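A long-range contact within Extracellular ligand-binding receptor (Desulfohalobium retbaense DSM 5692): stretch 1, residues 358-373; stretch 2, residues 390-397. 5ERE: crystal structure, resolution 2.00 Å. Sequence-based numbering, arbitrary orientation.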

# COMPACT_ATOMS: atom_id res chain seq x y z
N GLY A 358 -37.06 27.74 -6.07
CA GLY A 358 -37.77 27.09 -4.99
C GLY A 358 -37.20 25.70 -4.78
O GLY A 358 -36.20 25.36 -5.40
N LEU A 359 -37.83 24.91 -3.94
CA LEU A 359 -37.31 23.61 -3.53
C LEU A 359 -38.03 22.43 -4.19
O LEU A 359 -37.50 21.32 -4.21
CB LEU A 359 -37.43 23.44 -2.01
CG LEU A 359 -36.77 24.46 -1.08
CD1 LEU A 359 -36.90 23.98 0.37
CD2 LEU A 359 -35.30 24.68 -1.43
N ARG A 360 -39.24 22.68 -4.69
CA ARG A 360 -40.02 21.65 -5.39
C ARG A 360 -40.00 21.88 -6.90
O ARG A 360 -39.75 22.99 -7.38
CB ARG A 360 -41.47 21.66 -4.89
CG ARG A 360 -41.64 21.35 -3.40
CD ARG A 360 -43.12 21.43 -3.02
NE ARG A 360 -43.60 20.24 -2.31
CZ ARG A 360 -43.99 20.20 -1.03
NH1 ARG A 360 -43.98 21.28 -0.25
NH2 ARG A 360 -44.40 19.04 -0.53
N GLY A 361 -40.25 20.80 -7.66
CA GLY A 361 -40.43 20.91 -9.10
C GLY A 361 -39.23 20.68 -9.98
O GLY A 361 -38.11 20.44 -9.52
N ASP A 362 -39.45 20.78 -11.29
CA ASP A 362 -38.48 20.33 -12.27
C ASP A 362 -37.20 21.15 -12.27
O ASP A 362 -36.12 20.59 -12.49
CB ASP A 362 -39.10 20.35 -13.68
CG ASP A 362 -40.31 19.42 -13.80
OD1 ASP A 362 -40.52 18.59 -12.89
OD2 ASP A 362 -41.04 19.51 -14.81
N ARG A 363 -37.30 22.46 -12.09
CA ARG A 363 -36.09 23.29 -11.99
C ARG A 363 -35.27 22.94 -10.73
O ARG A 363 -34.03 22.89 -10.76
CB ARG A 363 -36.46 24.78 -11.98
CG ARG A 363 -37.26 25.27 -13.19
CD ARG A 363 -37.18 26.79 -13.33
NE ARG A 363 -37.65 27.47 -12.13
CZ ARG A 363 -38.94 27.70 -11.85
NH1 ARG A 363 -39.89 27.31 -12.69
NH2 ARG A 363 -39.27 28.33 -10.72
N ALA A 364 -35.95 22.71 -9.62
CA ALA A 364 -35.26 22.32 -8.39
C ALA A 364 -34.61 20.94 -8.58
O ALA A 364 -33.44 20.75 -8.26
CB ALA A 364 -36.21 22.31 -7.21
N SER A 365 -35.37 20.01 -9.13
CA SER A 365 -34.88 18.67 -9.40
C SER A 365 -33.61 18.64 -10.22
O SER A 365 -32.74 17.80 -9.98
CB SER A 365 -35.96 17.85 -10.10
OG SER A 365 -36.98 17.50 -9.17
N ALA A 366 -33.49 19.57 -11.18
CA ALA A 366 -32.32 19.65 -12.06
C ALA A 366 -31.06 20.08 -11.31
O ALA A 366 -29.95 19.63 -11.59
CB ALA A 366 -32.60 20.64 -13.22
N ILE A 367 -31.25 21.02 -10.40
CA ILE A 367 -30.17 21.45 -9.51
C ILE A 367 -29.72 20.23 -8.70
O ILE A 367 -28.53 19.92 -8.64
CB ILE A 367 -30.65 22.62 -8.65
CG1 ILE A 367 -30.84 23.84 -9.58
CG2 ILE A 367 -29.68 22.93 -7.52
CD1 ILE A 367 -31.65 24.99 -8.98
N LEU A 368 -30.68 19.49 -8.17
CA LEU A 368 -30.39 18.30 -7.36
C LEU A 368 -29.68 17.23 -8.17
O LEU A 368 -28.70 16.65 -7.70
CB LEU A 368 -31.68 17.74 -6.75
CG LEU A 368 -32.27 18.50 -5.53
CD1 LEU A 368 -33.50 17.79 -5.01
CD2 LEU A 368 -31.25 18.70 -4.38
N GLU A 369 -30.13 16.98 -9.40
CA GLU A 369 -29.54 15.95 -10.21
C GLU A 369 -28.09 16.24 -10.52
O GLU A 369 -27.28 15.33 -10.60
CB GLU A 369 -30.32 15.81 -11.53
CG GLU A 369 -31.68 15.22 -11.32
CD GLU A 369 -31.62 13.74 -11.16
OE1 GLU A 369 -30.51 13.21 -11.31
OE2 GLU A 369 -32.68 13.10 -10.95
N THR A 370 -27.80 17.50 -10.79
CA THR A 370 -26.43 17.95 -11.05
C THR A 370 -25.57 17.86 -9.74
O THR A 370 -24.46 17.34 -9.74
CB THR A 370 -26.45 19.39 -11.60
OG1 THR A 370 -27.11 19.41 -12.87
CG2 THR A 370 -25.04 19.97 -11.76
N LEU A 371 -26.11 18.36 -8.65
CA LEU A 371 -25.40 18.33 -7.34
C LEU A 371 -24.92 16.91 -6.98
O LEU A 371 -23.79 16.69 -6.54
CB LEU A 371 -26.32 18.86 -6.24
CG LEU A 371 -25.70 18.88 -4.82
CD1 LEU A 371 -24.50 19.81 -4.74
CD2 LEU A 371 -26.77 19.31 -3.87
N PHE A 372 -25.78 15.94 -7.25
CA PHE A 372 -25.42 14.56 -7.03
C PHE A 372 -24.26 14.10 -7.93
O PHE A 372 -23.30 13.44 -7.46
CB PHE A 372 -26.68 13.70 -7.19
CG PHE A 372 -26.43 12.25 -7.00
CD1 PHE A 372 -26.23 11.74 -5.73
CD2 PHE A 372 -26.39 11.39 -8.08
CE1 PHE A 372 -25.94 10.43 -5.57
CE2 PHE A 372 -26.14 10.04 -7.91
CZ PHE A 372 -25.92 9.55 -6.67
N ASN A 373 -24.27 14.49 -9.21
CA ASN A 373 -23.16 14.15 -10.10
C ASN A 373 -21.85 14.83 -9.67
O ASN A 373 -20.77 14.29 -9.92
CB ASN A 373 -23.48 14.57 -11.55
CG ASN A 373 -24.33 13.57 -12.29
OD1 ASN A 373 -24.79 12.57 -11.73
ND2 ASN A 373 -24.57 13.85 -13.56
N ILE A 390 -38.68 16.75 3.92
CA ILE A 390 -38.04 16.51 2.64
C ILE A 390 -39.09 16.66 1.54
O ILE A 390 -40.11 15.99 1.58
CB ILE A 390 -37.40 15.12 2.57
CG1 ILE A 390 -36.31 15.00 3.65
CG2 ILE A 390 -36.80 14.91 1.19
CD1 ILE A 390 -35.64 13.64 3.71
N VAL A 391 -38.80 17.54 0.58
CA VAL A 391 -39.76 17.88 -0.47
C VAL A 391 -39.24 17.56 -1.87
O VAL A 391 -39.97 17.70 -2.83
CB VAL A 391 -40.14 19.39 -0.42
CG1 VAL A 391 -40.80 19.72 0.92
CG2 VAL A 391 -38.93 20.29 -0.66
N ASN A 392 -37.98 17.15 -1.99
CA ASN A 392 -37.45 16.74 -3.28
C ASN A 392 -36.16 15.94 -3.06
O ASN A 392 -35.54 16.05 -2.01
CB ASN A 392 -37.24 17.97 -4.19
CG ASN A 392 -37.21 17.62 -5.68
OD1 ASN A 392 -37.35 16.47 -6.05
ND2 ASN A 392 -37.05 18.64 -6.54
N VAL A 393 -35.80 15.10 -4.03
CA VAL A 393 -34.62 14.25 -3.93
C VAL A 393 -34.11 13.85 -5.30
O VAL A 393 -34.89 13.62 -6.21
CB VAL A 393 -34.91 12.96 -3.13
CG1 VAL A 393 -36.01 12.12 -3.81
CG2 VAL A 393 -33.64 12.12 -2.93
N ALA A 394 -32.79 13.75 -5.43
CA ALA A 394 -32.14 13.07 -6.52
C ALA A 394 -31.08 12.14 -5.95
O ALA A 394 -30.38 12.51 -5.02
CB ALA A 394 -31.50 14.07 -7.50
N PRO A 395 -30.91 10.94 -6.52
CA PRO A 395 -31.66 10.28 -7.60
C PRO A 395 -33.11 10.06 -7.28
O PRO A 395 -33.46 9.87 -6.12
CB PRO A 395 -30.96 8.94 -7.74
CG PRO A 395 -29.60 9.22 -7.30
CD PRO A 395 -29.78 10.11 -6.11
N LYS A 396 -33.94 10.05 -8.32
CA LYS A 396 -35.37 9.93 -8.10
C LYS A 396 -35.75 8.54 -7.60
O LYS A 396 -36.86 8.36 -7.09
CB LYS A 396 -36.14 10.29 -9.39
CG LYS A 396 -36.28 11.82 -9.62
CD LYS A 396 -37.00 12.52 -8.43
CE LYS A 396 -37.21 14.04 -8.59
NZ LYS A 396 -35.96 14.82 -8.75
N GLN A 397 -34.87 7.55 -7.70
CA GLN A 397 -35.21 6.23 -7.13
C GLN A 397 -35.42 6.24 -5.59
O GLN A 397 -35.95 5.29 -5.01
CB GLN A 397 -34.14 5.20 -7.48
CG GLN A 397 -32.79 5.39 -6.81
CD GLN A 397 -32.10 4.06 -6.48
OE1 GLN A 397 -31.02 3.75 -7.00
NE2 GLN A 397 -32.73 3.27 -5.62
O HOH W 1 -32.91 10.47 -11.01

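Helix 362-373 packs against strand 390-394 and the turn that follows it. The two axes run in roughly the same direction, 37° apart, and approach to 7.4 Å. The contact buries 606 Å², counting both sides.

The polar centre is the hydroxyl of Ser365. Asn392 ND2 donates to Ser365 OG at 2.9 Å, with an N-H...acceptor angle of 160°, so this bond is nearly straight. Lys396 NZ also reaches Ser365 OG at 2.9 Å, but that bond is weak. One serine oxygen therefore accepts from two side chains of the other stretch. Gly361 O accepts from Ser365 N at 2.8 Å, as expected for the first turn of the helix. Asn392 ND2 also lies 3.4 Å from Ser365 N, but both are donors and no hydrogen bond forms.

The other end of the Asn392 amide is used within its own stretch. Asn392 OD1 accepts from Val393 N at 2.9 Å, with an angle of 134°, and weakly from Lys396 NZ at 3.5 Å. Lys396 NZ donates to Val393 O at 3.0 Å, and of its three hydrogen bonds here this one alone is not weak. The lysine side chain thus folds back over its own strand while its end meets the helix.

Glu369 does not form a salt bridge with this lysine. Glu369 OE2 and Lys396 NZ are 4.3 Å apart, near enough for opposite charges to matter but beyond bonding range. Water 1 makes the polar link instead. It donates to Glu369 OE2 at 2.6 Å and accepts from Lys396 N at 2.9 Å. The carboxylate is thus connected to the backbone of the lysine rather than to its ammonium group.

Van der Waals contacts flank these bonds. Leu359 CB meets Val391 CG2 at 3.7 Å, an apolar contact. Val391 CG1 lies over one face of the Arg360 guanidinium, 3.7 Å from Arg360 NH1. Further along, Leu368 CB makes an apolar contact with Ala394 CB at 3.8 Å. The small alanine side chain points toward the helix, and Glu369 CD also comes to 3.7 Å from Ala394 CB.

At the far end, Phe372 packs on Pro395, which follows a cis peptide bond. The proline ring sits over one face of the phenylalanine. Pro395 CD is 3.8 Å from the centroid of the Phe372 ring and only 6° off its normal, a CH-pi contact. The closest atoms of this apolar pair are Phe372 CE2 and Pro395 CG, at 3.6 Å.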